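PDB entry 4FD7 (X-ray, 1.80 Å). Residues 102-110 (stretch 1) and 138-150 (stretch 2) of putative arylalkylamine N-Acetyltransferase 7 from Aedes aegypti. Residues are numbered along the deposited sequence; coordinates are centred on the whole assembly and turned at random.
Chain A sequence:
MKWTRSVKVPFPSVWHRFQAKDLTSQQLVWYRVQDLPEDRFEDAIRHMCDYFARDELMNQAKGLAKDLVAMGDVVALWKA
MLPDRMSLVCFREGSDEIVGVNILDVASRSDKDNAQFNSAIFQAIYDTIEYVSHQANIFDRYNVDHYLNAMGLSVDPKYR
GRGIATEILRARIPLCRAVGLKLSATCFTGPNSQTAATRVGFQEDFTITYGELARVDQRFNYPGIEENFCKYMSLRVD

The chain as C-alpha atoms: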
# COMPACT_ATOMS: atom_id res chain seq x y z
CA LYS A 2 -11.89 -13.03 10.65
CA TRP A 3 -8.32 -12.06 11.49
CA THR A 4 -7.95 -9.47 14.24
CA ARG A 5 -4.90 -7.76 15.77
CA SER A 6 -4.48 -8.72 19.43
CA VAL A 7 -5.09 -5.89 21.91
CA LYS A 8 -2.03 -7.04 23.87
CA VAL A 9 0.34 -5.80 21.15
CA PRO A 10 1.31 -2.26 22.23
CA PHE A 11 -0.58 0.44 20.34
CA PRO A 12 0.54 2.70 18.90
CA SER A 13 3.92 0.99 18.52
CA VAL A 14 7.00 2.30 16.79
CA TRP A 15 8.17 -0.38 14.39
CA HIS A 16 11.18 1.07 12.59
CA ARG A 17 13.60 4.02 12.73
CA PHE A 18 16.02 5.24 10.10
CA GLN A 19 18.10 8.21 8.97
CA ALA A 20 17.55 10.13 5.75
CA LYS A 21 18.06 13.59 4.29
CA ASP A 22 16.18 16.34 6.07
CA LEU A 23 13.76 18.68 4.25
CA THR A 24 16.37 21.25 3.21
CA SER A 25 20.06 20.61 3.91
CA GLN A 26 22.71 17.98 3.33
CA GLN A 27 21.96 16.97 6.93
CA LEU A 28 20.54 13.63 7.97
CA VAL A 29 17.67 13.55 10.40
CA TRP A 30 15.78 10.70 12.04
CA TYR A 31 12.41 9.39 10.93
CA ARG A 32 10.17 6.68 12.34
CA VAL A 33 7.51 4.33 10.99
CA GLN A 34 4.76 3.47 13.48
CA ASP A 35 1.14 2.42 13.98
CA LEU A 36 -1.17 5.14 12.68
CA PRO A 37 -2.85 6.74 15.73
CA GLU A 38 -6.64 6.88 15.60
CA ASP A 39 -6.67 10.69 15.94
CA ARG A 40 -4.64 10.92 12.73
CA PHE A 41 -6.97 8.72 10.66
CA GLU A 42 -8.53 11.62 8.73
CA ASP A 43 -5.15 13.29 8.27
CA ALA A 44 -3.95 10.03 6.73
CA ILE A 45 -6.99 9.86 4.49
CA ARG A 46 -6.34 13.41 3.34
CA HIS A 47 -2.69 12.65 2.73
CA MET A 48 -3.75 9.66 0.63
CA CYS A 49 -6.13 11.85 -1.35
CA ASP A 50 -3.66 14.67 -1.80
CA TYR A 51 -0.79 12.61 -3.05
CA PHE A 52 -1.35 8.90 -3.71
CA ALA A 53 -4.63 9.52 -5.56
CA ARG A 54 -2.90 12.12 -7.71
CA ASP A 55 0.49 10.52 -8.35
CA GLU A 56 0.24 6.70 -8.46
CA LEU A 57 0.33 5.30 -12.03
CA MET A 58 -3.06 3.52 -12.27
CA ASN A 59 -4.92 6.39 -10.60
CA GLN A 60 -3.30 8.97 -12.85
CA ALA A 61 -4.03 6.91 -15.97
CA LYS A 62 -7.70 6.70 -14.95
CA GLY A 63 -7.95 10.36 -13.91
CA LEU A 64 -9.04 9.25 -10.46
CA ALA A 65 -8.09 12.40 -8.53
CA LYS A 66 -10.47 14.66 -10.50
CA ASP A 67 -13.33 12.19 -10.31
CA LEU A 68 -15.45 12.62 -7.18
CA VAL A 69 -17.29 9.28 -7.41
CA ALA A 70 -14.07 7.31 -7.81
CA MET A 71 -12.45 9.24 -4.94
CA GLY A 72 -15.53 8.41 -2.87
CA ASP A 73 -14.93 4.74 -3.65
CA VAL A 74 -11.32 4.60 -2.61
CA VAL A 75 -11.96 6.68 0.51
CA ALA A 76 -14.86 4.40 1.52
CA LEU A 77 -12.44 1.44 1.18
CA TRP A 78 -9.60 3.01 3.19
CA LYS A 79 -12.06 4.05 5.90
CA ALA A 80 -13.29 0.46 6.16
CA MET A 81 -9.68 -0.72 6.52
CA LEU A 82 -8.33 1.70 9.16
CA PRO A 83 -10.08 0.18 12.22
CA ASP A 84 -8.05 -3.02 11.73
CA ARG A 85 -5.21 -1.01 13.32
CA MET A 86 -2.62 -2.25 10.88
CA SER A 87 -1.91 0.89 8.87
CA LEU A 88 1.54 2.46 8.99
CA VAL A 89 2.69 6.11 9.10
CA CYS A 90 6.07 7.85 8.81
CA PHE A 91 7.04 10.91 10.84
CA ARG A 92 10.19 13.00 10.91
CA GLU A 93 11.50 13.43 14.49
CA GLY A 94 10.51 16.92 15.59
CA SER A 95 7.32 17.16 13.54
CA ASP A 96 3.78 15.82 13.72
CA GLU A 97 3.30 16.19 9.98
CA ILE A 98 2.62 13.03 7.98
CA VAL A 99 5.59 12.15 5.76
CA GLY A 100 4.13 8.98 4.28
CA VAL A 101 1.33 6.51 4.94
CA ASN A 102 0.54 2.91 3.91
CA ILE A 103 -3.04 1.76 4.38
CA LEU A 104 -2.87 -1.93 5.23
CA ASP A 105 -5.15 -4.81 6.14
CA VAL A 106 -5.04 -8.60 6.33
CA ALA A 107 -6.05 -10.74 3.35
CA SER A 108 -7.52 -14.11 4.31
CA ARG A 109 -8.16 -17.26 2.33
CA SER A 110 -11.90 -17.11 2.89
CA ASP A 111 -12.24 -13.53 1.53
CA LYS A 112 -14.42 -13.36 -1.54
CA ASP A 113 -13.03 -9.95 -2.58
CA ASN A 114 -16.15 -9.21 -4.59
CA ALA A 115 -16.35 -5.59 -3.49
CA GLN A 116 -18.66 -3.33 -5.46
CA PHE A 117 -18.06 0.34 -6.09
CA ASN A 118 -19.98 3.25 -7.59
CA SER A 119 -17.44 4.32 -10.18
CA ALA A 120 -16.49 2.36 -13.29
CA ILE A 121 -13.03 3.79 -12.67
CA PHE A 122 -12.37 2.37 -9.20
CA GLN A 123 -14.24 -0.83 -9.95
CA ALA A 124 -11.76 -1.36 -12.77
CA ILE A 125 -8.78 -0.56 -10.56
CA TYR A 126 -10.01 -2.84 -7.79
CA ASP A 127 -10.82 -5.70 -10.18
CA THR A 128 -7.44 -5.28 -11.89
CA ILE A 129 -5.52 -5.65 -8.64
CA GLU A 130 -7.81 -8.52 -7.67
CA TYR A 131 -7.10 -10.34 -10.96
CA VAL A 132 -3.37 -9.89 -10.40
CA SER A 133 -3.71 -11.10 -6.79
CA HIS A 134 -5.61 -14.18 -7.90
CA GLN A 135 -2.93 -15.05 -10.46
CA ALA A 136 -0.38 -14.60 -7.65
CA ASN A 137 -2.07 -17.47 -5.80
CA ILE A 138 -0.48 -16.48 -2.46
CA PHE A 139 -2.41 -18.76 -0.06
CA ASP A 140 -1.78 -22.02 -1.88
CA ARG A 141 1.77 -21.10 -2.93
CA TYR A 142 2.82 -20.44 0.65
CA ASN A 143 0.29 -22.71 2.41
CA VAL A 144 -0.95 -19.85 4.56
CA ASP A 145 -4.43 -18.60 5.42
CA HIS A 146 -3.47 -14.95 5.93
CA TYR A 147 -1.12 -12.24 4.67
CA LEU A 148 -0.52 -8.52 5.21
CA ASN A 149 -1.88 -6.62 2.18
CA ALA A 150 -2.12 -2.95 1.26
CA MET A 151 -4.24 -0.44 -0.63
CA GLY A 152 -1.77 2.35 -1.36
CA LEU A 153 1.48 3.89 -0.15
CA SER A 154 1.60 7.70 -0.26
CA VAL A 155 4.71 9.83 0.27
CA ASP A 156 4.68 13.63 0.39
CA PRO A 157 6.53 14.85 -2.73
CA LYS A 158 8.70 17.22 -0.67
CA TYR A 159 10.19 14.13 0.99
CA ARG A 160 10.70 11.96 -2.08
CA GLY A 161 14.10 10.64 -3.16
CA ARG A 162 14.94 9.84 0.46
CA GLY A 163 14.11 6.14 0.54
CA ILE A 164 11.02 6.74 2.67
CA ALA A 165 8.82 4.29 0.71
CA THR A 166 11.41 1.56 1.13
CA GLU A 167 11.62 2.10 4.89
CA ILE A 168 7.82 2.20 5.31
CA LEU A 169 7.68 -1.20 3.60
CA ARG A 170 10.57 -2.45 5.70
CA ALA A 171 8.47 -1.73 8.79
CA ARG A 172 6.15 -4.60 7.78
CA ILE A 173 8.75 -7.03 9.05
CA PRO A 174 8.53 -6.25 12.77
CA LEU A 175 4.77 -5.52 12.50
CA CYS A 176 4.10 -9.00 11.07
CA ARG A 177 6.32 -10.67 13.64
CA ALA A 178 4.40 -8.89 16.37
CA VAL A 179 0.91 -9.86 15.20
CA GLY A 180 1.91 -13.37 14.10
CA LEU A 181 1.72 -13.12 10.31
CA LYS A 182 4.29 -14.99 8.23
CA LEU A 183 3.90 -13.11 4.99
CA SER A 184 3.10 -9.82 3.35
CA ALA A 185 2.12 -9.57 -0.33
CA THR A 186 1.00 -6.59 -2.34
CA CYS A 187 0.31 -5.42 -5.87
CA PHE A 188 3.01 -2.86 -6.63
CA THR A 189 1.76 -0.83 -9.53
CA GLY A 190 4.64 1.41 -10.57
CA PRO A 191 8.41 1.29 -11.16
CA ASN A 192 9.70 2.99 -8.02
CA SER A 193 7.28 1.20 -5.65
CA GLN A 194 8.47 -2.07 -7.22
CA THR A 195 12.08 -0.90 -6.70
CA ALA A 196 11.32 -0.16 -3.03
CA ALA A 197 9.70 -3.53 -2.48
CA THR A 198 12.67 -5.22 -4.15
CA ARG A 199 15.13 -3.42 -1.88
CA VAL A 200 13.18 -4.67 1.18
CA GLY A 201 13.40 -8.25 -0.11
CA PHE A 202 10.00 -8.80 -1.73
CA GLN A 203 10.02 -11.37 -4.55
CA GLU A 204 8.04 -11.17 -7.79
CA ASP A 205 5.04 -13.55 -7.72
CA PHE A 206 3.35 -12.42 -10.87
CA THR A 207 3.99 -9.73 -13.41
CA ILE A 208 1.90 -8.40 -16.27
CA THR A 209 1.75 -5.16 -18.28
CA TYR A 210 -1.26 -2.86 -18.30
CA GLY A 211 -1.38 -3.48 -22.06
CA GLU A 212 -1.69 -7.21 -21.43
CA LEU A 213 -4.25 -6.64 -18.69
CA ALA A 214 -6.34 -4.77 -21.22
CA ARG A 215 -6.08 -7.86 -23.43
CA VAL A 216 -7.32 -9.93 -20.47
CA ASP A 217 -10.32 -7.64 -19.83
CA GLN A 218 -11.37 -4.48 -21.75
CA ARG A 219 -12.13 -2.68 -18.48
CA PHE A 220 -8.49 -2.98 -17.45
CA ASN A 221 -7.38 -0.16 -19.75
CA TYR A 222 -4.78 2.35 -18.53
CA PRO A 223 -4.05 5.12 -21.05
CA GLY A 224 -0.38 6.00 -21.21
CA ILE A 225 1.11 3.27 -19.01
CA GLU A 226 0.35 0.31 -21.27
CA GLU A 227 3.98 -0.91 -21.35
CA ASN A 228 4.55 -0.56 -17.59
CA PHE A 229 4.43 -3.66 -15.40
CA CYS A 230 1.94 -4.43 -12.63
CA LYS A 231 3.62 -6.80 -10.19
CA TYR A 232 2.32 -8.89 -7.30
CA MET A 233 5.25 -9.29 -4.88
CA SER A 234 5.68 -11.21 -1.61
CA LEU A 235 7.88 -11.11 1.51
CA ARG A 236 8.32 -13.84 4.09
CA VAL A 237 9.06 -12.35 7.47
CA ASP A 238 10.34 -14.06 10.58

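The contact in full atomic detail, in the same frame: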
# COMPACT_ATOMS: atom_id res chain seq x y z
N ASN A 102 0.80 4.15 4.64
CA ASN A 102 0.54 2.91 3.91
C ASN A 102 -0.69 2.34 4.57
O ASN A 102 -0.66 1.98 5.75
CB ASN A 102 1.71 1.93 4.09
CG ASN A 102 1.89 0.96 2.91
OD1 ASN A 102 2.88 0.22 2.86
ND2 ASN A 102 0.94 0.93 1.98
N ILE A 103 -1.81 2.32 3.84
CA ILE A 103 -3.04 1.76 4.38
C ILE A 103 -3.02 0.25 4.18
O ILE A 103 -2.94 -0.23 3.05
CB ILE A 103 -4.29 2.38 3.72
CG1 ILE A 103 -4.26 3.91 3.85
CG2 ILE A 103 -5.56 1.83 4.35
CD1 ILE A 103 -4.39 4.41 5.28
N LEU A 104 -3.07 -0.50 5.28
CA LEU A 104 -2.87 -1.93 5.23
C LEU A 104 -4.05 -2.68 5.84
O LEU A 104 -4.75 -2.15 6.73
CB LEU A 104 -1.60 -2.33 6.01
CG LEU A 104 -0.23 -1.66 5.78
CD1 LEU A 104 0.81 -2.32 6.67
CD2 LEU A 104 0.21 -1.75 4.35
N ASP A 105 -4.27 -3.90 5.39
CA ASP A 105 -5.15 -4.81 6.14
C ASP A 105 -4.70 -6.25 5.95
O ASP A 105 -3.69 -6.49 5.31
CB ASP A 105 -6.63 -4.60 5.80
CG ASP A 105 -6.98 -5.04 4.39
OD1 ASP A 105 -6.10 -5.47 3.62
OD2 ASP A 105 -8.18 -4.92 4.05
N VAL A 106 -5.44 -7.20 6.49
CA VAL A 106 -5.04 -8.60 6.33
C VAL A 106 -5.95 -9.32 5.34
O VAL A 106 -7.17 -9.27 5.45
CB VAL A 106 -4.98 -9.31 7.69
CG1 VAL A 106 -4.66 -10.81 7.53
CG2 VAL A 106 -3.94 -8.63 8.58
N ALA A 107 -5.33 -9.92 4.32
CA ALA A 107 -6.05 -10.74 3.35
C ALA A 107 -6.14 -12.15 3.93
O ALA A 107 -5.18 -12.65 4.52
CB ALA A 107 -5.34 -10.74 2.02
N SER A 108 -7.30 -12.77 3.78
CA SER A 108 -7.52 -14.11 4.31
C SER A 108 -8.10 -14.99 3.23
O SER A 108 -8.78 -14.50 2.33
CB SER A 108 -8.47 -14.06 5.51
OG SER A 108 -7.94 -13.25 6.55
N ARG A 109 -7.83 -16.29 3.34
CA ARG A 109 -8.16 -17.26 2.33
C ARG A 109 -9.65 -17.26 2.03
O ARG A 109 -10.07 -17.44 0.88
CB ARG A 109 -7.70 -18.64 2.81
CG ARG A 109 -7.86 -19.77 1.80
CD ARG A 109 -7.54 -21.10 2.46
NE ARG A 109 -6.10 -21.33 2.57
CZ ARG A 109 -5.35 -21.85 1.59
NH1 ARG A 109 -5.90 -22.19 0.43
NH2 ARG A 109 -4.05 -22.02 1.77
N SER A 110 -10.46 -17.02 3.06
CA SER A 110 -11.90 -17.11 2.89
C SER A 110 -12.51 -15.86 2.25
O SER A 110 -13.67 -15.90 1.83
CB SER A 110 -12.59 -17.47 4.21
OG SER A 110 -12.32 -16.55 5.25
N ILE A 138 -1.29 -16.56 -3.68
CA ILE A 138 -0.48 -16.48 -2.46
C ILE A 138 -0.77 -17.57 -1.41
O ILE A 138 0.17 -18.19 -0.86
CB ILE A 138 -0.61 -15.07 -1.82
CG1 ILE A 138 -0.10 -14.00 -2.80
CG2 ILE A 138 0.16 -14.99 -0.52
CD1 ILE A 138 1.42 -14.09 -3.09
N PHE A 139 -2.04 -17.85 -1.15
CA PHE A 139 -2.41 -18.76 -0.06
C PHE A 139 -1.95 -20.17 -0.32
O PHE A 139 -1.34 -20.79 0.53
CB PHE A 139 -3.92 -18.77 0.20
CG PHE A 139 -4.48 -17.42 0.54
CD1 PHE A 139 -4.26 -16.87 1.80
CD2 PHE A 139 -5.20 -16.70 -0.39
CE1 PHE A 139 -4.77 -15.62 2.13
CE2 PHE A 139 -5.72 -15.44 -0.07
CZ PHE A 139 -5.49 -14.91 1.19
N ASP A 140 -2.22 -20.67 -1.53
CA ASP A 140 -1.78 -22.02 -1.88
C ASP A 140 -0.27 -22.12 -2.09
O ASP A 140 0.34 -23.11 -1.74
CB ASP A 140 -2.52 -22.53 -3.11
CG ASP A 140 -3.97 -22.87 -2.82
OD1 ASP A 140 -4.29 -23.15 -1.65
OD2 ASP A 140 -4.78 -22.88 -3.77
N ARG A 141 0.33 -21.09 -2.68
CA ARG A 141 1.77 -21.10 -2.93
C ARG A 141 2.57 -21.15 -1.63
O ARG A 141 3.60 -21.81 -1.57
CB ARG A 141 2.19 -19.88 -3.75
CG ARG A 141 2.13 -20.14 -5.24
CD ARG A 141 2.59 -18.95 -6.05
NE ARG A 141 3.94 -18.51 -5.67
CZ ARG A 141 4.23 -17.26 -5.33
NH1 ARG A 141 3.27 -16.33 -5.31
NH2 ARG A 141 5.48 -16.92 -5.00
N TYR A 142 2.10 -20.44 -0.62
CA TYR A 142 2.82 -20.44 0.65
C TYR A 142 2.19 -21.31 1.74
O TYR A 142 2.74 -21.42 2.84
CB TYR A 142 2.98 -19.01 1.17
CG TYR A 142 3.98 -18.17 0.41
CD1 TYR A 142 3.58 -17.24 -0.52
CD2 TYR A 142 5.34 -18.29 0.68
CE1 TYR A 142 4.52 -16.44 -1.19
CE2 TYR A 142 6.27 -17.52 0.02
CZ TYR A 142 5.87 -16.59 -0.91
OH TYR A 142 6.83 -15.83 -1.55
N ASN A 143 1.04 -21.91 1.44
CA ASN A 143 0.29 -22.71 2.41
C ASN A 143 0.03 -21.89 3.66
O ASN A 143 0.38 -22.29 4.78
CB ASN A 143 1.03 -24.01 2.77
CG ASN A 143 0.14 -24.99 3.51
OD1 ASN A 143 -1.04 -25.09 3.23
ND2 ASN A 143 0.72 -25.74 4.45
N VAL A 144 -0.53 -20.70 3.45
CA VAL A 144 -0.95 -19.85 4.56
C VAL A 144 -2.41 -19.46 4.36
O VAL A 144 -2.94 -19.53 3.24
CB VAL A 144 -0.10 -18.57 4.67
CG1 VAL A 144 1.35 -18.92 4.92
CG2 VAL A 144 -0.23 -17.72 3.41
N ASP A 145 -3.05 -19.05 5.45
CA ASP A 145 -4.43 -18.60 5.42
C ASP A 145 -4.53 -17.07 5.47
O ASP A 145 -5.59 -16.52 5.18
CB ASP A 145 -5.21 -19.21 6.58
CG ASP A 145 -5.40 -20.70 6.42
OD1 ASP A 145 -5.46 -21.18 5.26
OD2 ASP A 145 -5.50 -21.41 7.46
N HIS A 146 -3.44 -16.40 5.82
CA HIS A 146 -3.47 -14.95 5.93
C HIS A 146 -2.19 -14.31 5.40
O HIS A 146 -1.12 -14.92 5.43
CB HIS A 146 -3.66 -14.51 7.38
CG HIS A 146 -4.75 -15.25 8.10
ND1 HIS A 146 -6.08 -15.00 7.88
CD2 HIS A 146 -4.69 -16.22 9.04
CE1 HIS A 146 -6.81 -15.79 8.65
NE2 HIS A 146 -5.99 -16.54 9.37
N TYR A 147 -2.30 -13.07 4.93
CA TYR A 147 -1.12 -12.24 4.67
C TYR A 147 -1.40 -10.74 4.76
O TYR A 147 -2.50 -10.29 4.50
CB TYR A 147 -0.47 -12.57 3.32
CG TYR A 147 -1.26 -12.23 2.07
CD1 TYR A 147 -1.24 -10.95 1.52
CD2 TYR A 147 -2.00 -13.21 1.42
CE1 TYR A 147 -1.95 -10.66 0.35
CE2 TYR A 147 -2.69 -12.94 0.26
CZ TYR A 147 -2.67 -11.67 -0.27
OH TYR A 147 -3.37 -11.40 -1.42
N LEU A 148 -0.38 -9.97 5.10
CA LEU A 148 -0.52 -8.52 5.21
C LEU A 148 -0.55 -7.89 3.81
O LEU A 148 0.41 -8.00 3.07
CB LEU A 148 0.64 -7.93 6.00
CG LEU A 148 0.53 -6.42 6.26
CD1 LEU A 148 -0.71 -6.11 7.07
CD2 LEU A 148 1.79 -5.92 6.97
N ASN A 149 -1.66 -7.25 3.48
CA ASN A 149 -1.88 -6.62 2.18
C ASN A 149 -2.00 -5.12 2.36
O ASN A 149 -2.04 -4.61 3.50
CB ASN A 149 -3.15 -7.18 1.57
CG ASN A 149 -3.27 -6.91 0.07
OD1 ASN A 149 -2.37 -6.35 -0.57
ND2 ASN A 149 -4.39 -7.32 -0.50
N ALA A 150 -2.10 -4.41 1.24
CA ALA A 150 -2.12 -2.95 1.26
C ALA A 150 -3.02 -2.39 0.17
O ALA A 150 -3.24 -3.03 -0.86
CB ALA A 150 -0.73 -2.43 1.06
O HOH W 1 -6.85 -7.52 1.72
O HOH W 2 -2.46 -24.62 0.85

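Strands 102-108 and 146-150 run antiparallel, and side chains alternate between the two faces of the sheet. Leu-104, a buried branched aliphatic residue, packs its CD2 against Ala-150 CB (3.5 Å) and its CD1 against Leu-148 CD2 (3.7 Å); Leu-104 and Ala-150 form a non-hydrogen-bonded pair, whose CA atoms lie close, Leu-104 CA 4.2 Å from Ala-150 CA, and the Ala-150 methyl gives the leucine a small apolar surface to rest on. Asp-105 forms a hydrogen-bonded pair with Asn-149: its N donates to Asn-149 O (3.0 Å), and its O accepts from Asn-149 N (2.8 Å). On the opposite face from Leu-104, the polar side chains of this pair share a water, which donates to Asp-105 OD1 and accepts weakly from Asn-149 ND2. Val-106 returns to the Leu-104 face, where its branched apolar side chain offers methyls for packing, CG1 lying 3.8 Å from His-146 CB.

Ala-107 N donates to Tyr-147 O and Tyr-147 N donates to Ala-107 O, both 2.9 Å. The compact CB of Ala-107 lies over the face of the Tyr-147 ring, 3.8 Å from the centroid, a CH-pi contact. The short side chain of Ser-108 puts a hydroxyl, able to donate or accept, at the edge of the His-146 ring, and Ser-108 OG hydrogen-bonds His-146 ND1 at 2.9 Å.

Beyond the strand, Arg-109 CA sits over the Phe-139 ring. Its long side chain reaches two carboxylates, forming salt bridges from NE to Asp-145 OD1 and from NH1 to Asp-140 OD1, both 2.8 Å.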